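Local coordinates for periplasmic binding protein/LacI transcriptional regulator (Alkaliphilus metalliredigens, PDB 3CTP), which binds beta-D-xylulofuranose in a periplasmic-binding-protein-like domain and probably acts as a sugar-responsive DNA-binding transcriptional regulator of the LacI family, at residues S71-N76 with S269-L274; Q211-V216 with V237-A242. All blocks are in the same frame, centred on the assembly; numbering follows the deposited sequence.

Overall arrangement
Running from the N terminus, the chain first reaches residues 71-76, just after strand 62-67 of the mixed sheet, where helix 73-88 begins. Interaction 1 brings residues 269-274, which follow strand 262-264 of the four-stranded parallel sheet, back onto this helix start, closing a loop of 192 residues. Interaction 2 falls entirely within that span: residues 211-216, after edge strand 206-209, meet residues 237-242, where strand 234-237 passes into helix 240-252, and the loop closed is only 20 residues. The two contacts, with centres about 11 Å apart, touch each other through N72 and D213, both reach the bound sugar, and both meet the second subunit.

Interaction 1 (S71-N76 with S269-L274); sequences SNPFFN and SFIGEL. With XLF (beta-D-xylulofuranose), chain C.
The first turn of helix 73-88 meets the loop that leads into helix 271-274, the backbones coming nearest at F74 CA and S269 CA, 5.0 Å apart. P73 has the largest share of the contact. Its CB sits over one face of the F270 ring, offset toward the rim, in a CH-pi contact 3.9 Å from the ring centroid, with F270 CE2 the nearest ring atom to it. The proline's CG reaches I271 CB at 4.1 Å. N76 comes to the same ring from its edge: OD1 lies in the ring plane, 3.6 Å from F270 CE2, while its ND2 is hydrogen-bonded to I70 O. F270 also meets the ring of F214 of the second subunit, so the residue that receives P73 belongs to the dimer interface too. S269 packs its CB against the backbone of F74, 3.7 Å from F74 N.

N72 is the N-cap of helix 73-88. Its CG is anti to the backbone N (chi1 179°), and OD1 accepts from F74 N at 2.9 Å, the donor lying above the carbonyl plane. A water donates to N72 OD1 and accepts from S269 OG, joining segments that share no direct hydrogen bond. The other end of the amide, ND2, donates to O1 of the xylulofuranose at 2.8 Å, and F74 CD2 lies 3.5 Å from the sugar's C1. Capping bond and water thus fix which end of the N72 amide faces the helix, leaving its N-H groups for the sugar and for D213.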
loop_
_atom_site.group_PDB
_atom_site.type_symbol
_atom_site.label_atom_id
_atom_site.label_comp_id
_atom_site.label_asym_id
_atom_site.label_seq_id
_atom_site.Cartn_x
_atom_site.Cartn_y
_atom_site.Cartn_z
ATOM N N SER A 71 0.262 3.690 2.083
ATOM C CA SER A 71 -0.412 3.710 0.736
ATOM C C SER A 71 0.519 3.864 -0.463
ATOM O O SER A 71 0.171 3.466 -1.573
ATOM C CB SER A 71 -1.496 4.751 0.619
ATOM O OG SER A 71 -0.977 6.027 0.295
ATOM N N ASN A 72 1.717 4.392 -0.246
ATOM C CA ASN A 72 2.742 4.320 -1.304
ATOM C C ASN A 72 3.453 2.973 -1.212
ATOM O O ASN A 72 4.031 2.649 -0.171
ATOM C CB ASN A 72 3.725 5.482 -1.083
ATOM C CG ASN A 72 4.846 5.493 -2.093
ATOM O OD1 ASN A 72 5.120 4.490 -2.781
ATOM N ND2 ASN A 72 5.513 6.659 -2.211
ATOM N N PRO A 73 3.344 2.159 -2.270
ATOM C CA PRO A 73 3.948 0.831 -2.261
ATOM C C PRO A 73 5.369 0.820 -1.769
ATOM O O PRO A 73 5.771 -0.100 -1.076
ATOM C CB PRO A 73 3.900 0.430 -3.746
ATOM C CG PRO A 73 2.589 1.013 -4.187
ATOM C CD PRO A 73 2.591 2.404 -3.527
ATOM N N PHE A 74 6.149 1.840 -2.101
ATOM C CA PHE A 74 7.551 1.812 -1.681
ATOM C C PHE A 74 7.630 1.782 -0.145
ATOM O O PHE A 74 8.438 1.052 0.447
ATOM C CB PHE A 74 8.295 3.068 -2.190
ATOM C CG PHE A 74 9.715 3.155 -1.667
ATOM C CD1 PHE A 74 10.709 2.390 -2.251
ATOM C CD2 PHE A 74 10.007 3.947 -0.570
ATOM C CE1 PHE A 74 12.024 2.432 -1.746
ATOM C CE2 PHE A 74 11.306 4.003 -0.042
ATOM C CZ PHE A 74 12.311 3.232 -0.640
ATOM N N PHE A 75 6.796 2.569 0.519
ATOM C CA PHE A 75 6.899 2.583 1.981
ATOM C C PHE A 75 6.322 1.331 2.627
ATOM O O PHE A 75 6.788 0.937 3.712
ATOM C CB PHE A 75 6.271 3.839 2.589
ATOM C CG PHE A 75 7.097 5.063 2.340
ATOM C CD1 PHE A 75 8.349 5.190 2.938
ATOM C CD2 PHE A 75 6.651 6.044 1.486
ATOM C CE1 PHE A 75 9.157 6.320 2.672
ATOM C CE2 PHE A 75 7.456 7.153 1.204
ATOM C CZ PHE A 75 8.695 7.299 1.812
ATOM N N ASN A 76 5.324 0.718 2.019
ATOM C CA ASN A 76 4.913 -0.540 2.651
ATOM C C ASN A 76 5.935 -1.646 2.436
ATOM O O ASN A 76 6.144 -2.484 3.314
ATOM C CB ASN A 76 3.459 -0.943 2.366
ATOM C CG ASN A 76 3.158 -1.204 0.924
ATOM O OD1 ASN A 76 3.710 -2.153 0.342
ATOM N ND2 ASN A 76 2.147 -0.465 0.349
ATOM N N SER A 269 9.277 0.101 -6.958
ATOM C CA SER A 269 8.261 -0.479 -6.080
ATOM C C SER A 269 7.298 -1.387 -6.881
ATOM O O SER A 269 7.308 -1.413 -8.130
ATOM C CB SER A 269 7.481 0.615 -5.351
ATOM O OG SER A 269 6.673 1.344 -6.264
ATOM N N PHE A 270 6.479 -2.163 -6.178
ATOM C CA PHE A 270 5.774 -3.203 -6.903
ATOM C C PHE A 270 4.778 -2.683 -7.921
ATOM O O PHE A 270 4.406 -3.396 -8.854
ATOM C CB PHE A 270 5.122 -4.218 -5.936
ATOM C CG PHE A 270 3.922 -3.696 -5.178
ATOM C CD1 PHE A 270 2.689 -3.587 -5.810
ATOM C CD2 PHE A 270 4.008 -3.425 -3.805
ATOM C CE1 PHE A 270 1.530 -3.142 -5.105
ATOM C CE2 PHE A 270 2.872 -2.991 -3.085
ATOM C CZ PHE A 270 1.628 -2.845 -3.747
ATOM N N ILE A 271 4.349 -1.438 -7.778
ATOM C CA ILE A 271 3.333 -0.919 -8.694
ATOM C C ILE A 271 3.838 -0.868 -10.130
ATOM O O ILE A 271 3.052 -0.985 -11.086
ATOM C CB ILE A 271 2.820 0.471 -8.222
ATOM C CG1 ILE A 271 1.566 0.878 -8.996
ATOM C CG2 ILE A 271 3.898 1.514 -8.355
ATOM C CD1 ILE A 271 0.343 0.035 -8.604
ATOM N N GLY A 272 5.140 -0.693 -10.309
ATOM C CA GLY A 272 5.700 -0.615 -11.669
ATOM C C GLY A 272 5.661 -1.929 -12.447
ATOM O O GLY A 272 5.648 -1.934 -13.694
ATOM N N GLU A 273 5.610 -3.048 -11.728
ATOM C CA GLU A 273 5.569 -4.357 -12.366
ATOM C C GLU A 273 4.133 -4.836 -12.458
ATOM O O GLU A 273 3.733 -5.595 -13.352
ATOM C CB GLU A 273 6.453 -5.344 -11.580
ATOM C CG GLU A 273 6.564 -6.735 -12.210
ATOM C CD GLU A 273 6.893 -6.717 -13.706
ATOM O OE1 GLU A 273 7.969 -6.197 -14.083
ATOM O OE2 GLU A 273 6.079 -7.250 -14.509
ATOM N N LEU A 274 3.320 -4.350 -11.543
ATOM C CA LEU A 274 1.961 -4.790 -11.473
ATOM C C LEU A 274 1.182 -4.241 -12.654
ATOM O O LEU A 274 0.343 -4.957 -13.218
ATOM C CB LEU A 274 1.358 -4.306 -10.155
ATOM C CG LEU A 274 -0.075 -4.714 -9.919
ATOM C CD1 LEU A 274 -0.204 -6.212 -10.054
ATOM C CD2 LEU A 274 -0.447 -4.245 -8.534
HETATM O O4 XLF C . 10.820 10.842 -0.965
HETATM C C4 XLF C . 10.926 10.016 -2.128
HETATM C C5 XLF C . 9.702 10.284 -2.991
HETATM O O5 XLF C . 8.880 9.118 -2.885
HETATM C C3 XLF C . 10.816 8.546 -1.758
HETATM O O3 XLF C . 12.076 7.872 -1.878
HETATM C C2 XLF C . 9.822 8.055 -2.775
HETATM O O2 XLF C . 10.455 7.852 -4.055
HETATM C C1 XLF C . 9.097 6.802 -2.330
HETATM O O1 XLF C . 8.086 6.472 -3.295
HETATM O O HOH W 1 6.318 4.044 -5.394
#

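Interaction 2 (Q211-V216 with V237-A242); sequences QHDFQV and VFNDIA. With XLF (beta-D-xylulofuranose), chain C.
I241 lies over one face of the F214 ring, crossing it at about a right angle: CG1 makes a CH-pi contact, 3.9 Å from the ring centroid, and CD1 sits above the centre. F214 CG, anti to the backbone N (chi1 179°), is the ring atom nearest I241 CG1. I241 packs in turn on L274 of the second subunit.

Beside this apolar pair, D213 OD1 is gripped from opposite faces of the carboxylate plane. N239 ND2 donates to it at 2.9 Å and F214 N at 2.8 Å, while OD2 takes a salt bridge from R124. D213 OD1 lies in the amide plane of N239, although the carboxylate and amide planes are turned 48° apart. N239 is the N-cap of helix 240-252, just past the C-terminal end of strand 234-237, where sugars bind in this periplasmic-binding-protein-like fold. Its OD1 accepts from A242 N in a 2.8 Å bond almost in line with the C=O, and ND2 also donates to the xylulofuranose O5 at 3.1 Å. An alanine here would probably leave A242 N without its cap and the sugar's O5 and D213 OD1 each short of one donor. The sugar's C5 lies off the edge of the F238 ring, whose CZ is 4.0 Å from H212 O.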
loop_
_atom_site.group_PDB
_atom_site.type_symbol
_atom_site.label_atom_id
_atom_site.label_comp_id
_atom_site.label_asym_id
_atom_site.label_seq_id
_atom_site.Cartn_x
_atom_site.Cartn_y
_atom_site.Cartn_z
ATOM N N GLN A 211 2.493 18.713 -5.250
ATOM C CA GLN A 211 2.714 19.183 -3.867
ATOM C C GLN A 211 2.593 18.105 -2.820
ATOM O O GLN A 211 2.836 18.357 -1.604
ATOM C CB GLN A 211 1.702 20.287 -3.520
ATOM C CG GLN A 211 1.779 21.461 -4.496
ATOM C CD GLN A 211 3.151 22.095 -4.509
ATOM O OE1 GLN A 211 3.665 22.493 -3.459
ATOM N NE2 GLN A 211 3.753 22.195 -5.694
ATOM N N HIS A 212 2.206 16.906 -3.259
ATOM C CA HIS A 212 2.014 15.788 -2.341
ATOM C C HIS A 212 2.544 14.524 -3.010
ATOM O O HIS A 212 2.565 14.432 -4.236
ATOM C CB HIS A 212 0.517 15.549 -2.076
ATOM C CG HIS A 212 -0.186 16.734 -1.501
ATOM N ND1 HIS A 212 -0.784 17.697 -2.288
ATOM C CD2 HIS A 212 -0.389 17.113 -0.217
ATOM C CE1 HIS A 212 -1.328 18.622 -1.511
ATOM N NE2 HIS A 212 -1.108 18.289 -0.248
ATOM N N ASP A 213 2.939 13.559 -2.186
ATOM C CA ASP A 213 3.120 12.188 -2.669
ATOM C C ASP A 213 1.722 11.645 -2.983
ATOM O O ASP A 213 0.694 12.304 -2.748
ATOM C CB ASP A 213 3.797 11.365 -1.552
ATOM C CG ASP A 213 4.401 10.059 -2.031
ATOM O OD1 ASP A 213 4.320 9.740 -3.237
ATOM O OD2 ASP A 213 4.992 9.367 -1.168
ATOM N N PHE A 214 1.667 10.426 -3.492
ATOM C CA PHE A 214 0.363 9.826 -3.826
ATOM C C PHE A 214 -0.650 9.905 -2.690
ATOM O O PHE A 214 -0.361 9.597 -1.514
ATOM C CB PHE A 214 0.547 8.336 -4.170
ATOM C CG PHE A 214 -0.748 7.643 -4.511
ATOM C CD1 PHE A 214 -1.378 7.922 -5.714
ATOM C CD2 PHE A 214 -1.329 6.733 -3.639
ATOM C CE1 PHE A 214 -2.615 7.303 -6.051
ATOM C CE2 PHE A 214 -2.556 6.098 -3.985
ATOM C CZ PHE A 214 -3.181 6.388 -5.176
ATOM N N GLN A 215 -1.874 10.327 -3.046
ATOM C CA GLN A 215 -3.017 10.256 -2.162
ATOM C C GLN A 215 -4.127 9.720 -3.047
ATOM O O GLN A 215 -4.125 9.966 -4.256
ATOM C CB GLN A 215 -3.464 11.667 -1.747
ATOM C CG GLN A 215 -2.473 12.480 -0.923
ATOM C CD GLN A 215 -3.013 13.895 -0.609
ATOM O OE1 GLN A 215 -3.256 14.227 0.546
ATOM N NE2 GLN A 215 -3.216 14.701 -1.647
ATOM N N VAL A 216 -5.083 9.026 -2.449
ATOM C CA VAL A 216 -6.160 8.447 -3.233
ATOM C C VAL A 216 -6.920 9.542 -3.991
ATOM O O VAL A 216 -7.377 9.326 -5.122
ATOM C CB VAL A 216 -7.091 7.628 -2.347
ATOM C CG1 VAL A 216 -8.313 7.167 -3.128
ATOM C CG2 VAL A 216 -6.305 6.423 -1.821
ATOM N N VAL A 237 9.040 10.846 -13.903
ATOM C CA VAL A 237 8.158 11.139 -12.772
ATOM C C VAL A 237 8.849 10.766 -11.470
ATOM O O VAL A 237 9.534 9.743 -11.386
ATOM C CB VAL A 237 6.825 10.363 -12.883
ATOM C CG1 VAL A 237 5.856 10.875 -11.808
ATOM C CG2 VAL A 237 6.212 10.534 -14.277
ATOM N N PHE A 238 8.684 11.604 -10.452
ATOM C CA PHE A 238 9.522 11.493 -9.251
ATOM C C PHE A 238 9.426 10.179 -8.495
ATOM O O PHE A 238 10.349 9.847 -7.738
ATOM C CB PHE A 238 9.275 12.681 -8.294
ATOM C CG PHE A 238 7.891 12.697 -7.669
ATOM C CD1 PHE A 238 7.677 12.119 -6.414
ATOM C CD2 PHE A 238 6.833 13.344 -8.297
ATOM C CE1 PHE A 238 6.416 12.163 -5.856
ATOM C CE2 PHE A 238 5.572 13.401 -7.729
ATOM C CZ PHE A 238 5.369 12.810 -6.499
ATOM N N ASN A 239 8.319 9.443 -8.617
ATOM C CA ASN A 239 8.317 8.077 -8.088
ATOM C C ASN A 239 7.354 7.204 -8.837
ATOM O O ASN A 239 6.644 7.680 -9.731
ATOM C CB ASN A 239 8.100 8.025 -6.555
ATOM C CG ASN A 239 6.717 8.422 -6.138
ATOM O OD1 ASN A 239 5.802 8.439 -6.944
ATOM N ND2 ASN A 239 6.545 8.754 -4.839
ATOM N N ASP A 240 7.404 5.903 -8.558
ATOM C CA ASP A 240 6.640 4.958 -9.359
ATOM C C ASP A 240 5.135 5.093 -9.164
ATOM O O ASP A 240 4.381 4.949 -10.120
ATOM C CB ASP A 240 7.039 3.500 -9.069
ATOM C CG ASP A 240 8.421 3.152 -9.584
ATOM O OD1 ASP A 240 9.001 3.911 -10.391
ATOM O OD2 ASP A 240 8.923 2.071 -9.176
ATOM N N ILE A 241 4.696 5.336 -7.929
ATOM C CA ILE A 241 3.234 5.453 -7.709
ATOM C C ILE A 241 2.681 6.719 -8.388
ATOM O O ILE A 241 1.600 6.684 -8.994
ATOM C CB ILE A 241 2.863 5.322 -6.195
ATOM C CG1 ILE A 241 1.342 5.310 -6.008
ATOM C CG2 ILE A 241 3.546 6.388 -5.374
ATOM C CD1 ILE A 241 0.689 4.072 -6.593
ATOM N N ALA A 242 3.424 7.824 -8.343
ATOM C CA ALA A 242 2.993 9.005 -9.102
ATOM C C ALA A 242 3.013 8.697 -10.612
ATOM O O ALA A 242 2.135 9.107 -11.371
ATOM C CB ALA A 242 3.909 10.190 -8.772
HETATM O O4 XLF C . 10.820 10.842 -0.965
HETATM C C4 XLF C . 10.926 10.016 -2.128
HETATM C C5 XLF C . 9.702 10.284 -2.991
HETATM O O5 XLF C . 8.880 9.118 -2.885
HETATM C C3 XLF C . 10.816 8.546 -1.758
HETATM O O3 XLF C . 12.076 7.872 -1.878
HETATM C C2 XLF C . 9.822 8.055 -2.775
HETATM O O2 XLF C . 10.455 7.852 -4.055
HETATM C C1 XLF C . 9.097 6.802 -2.330
HETATM O O1 XLF C . 8.086 6.472 -3.295
#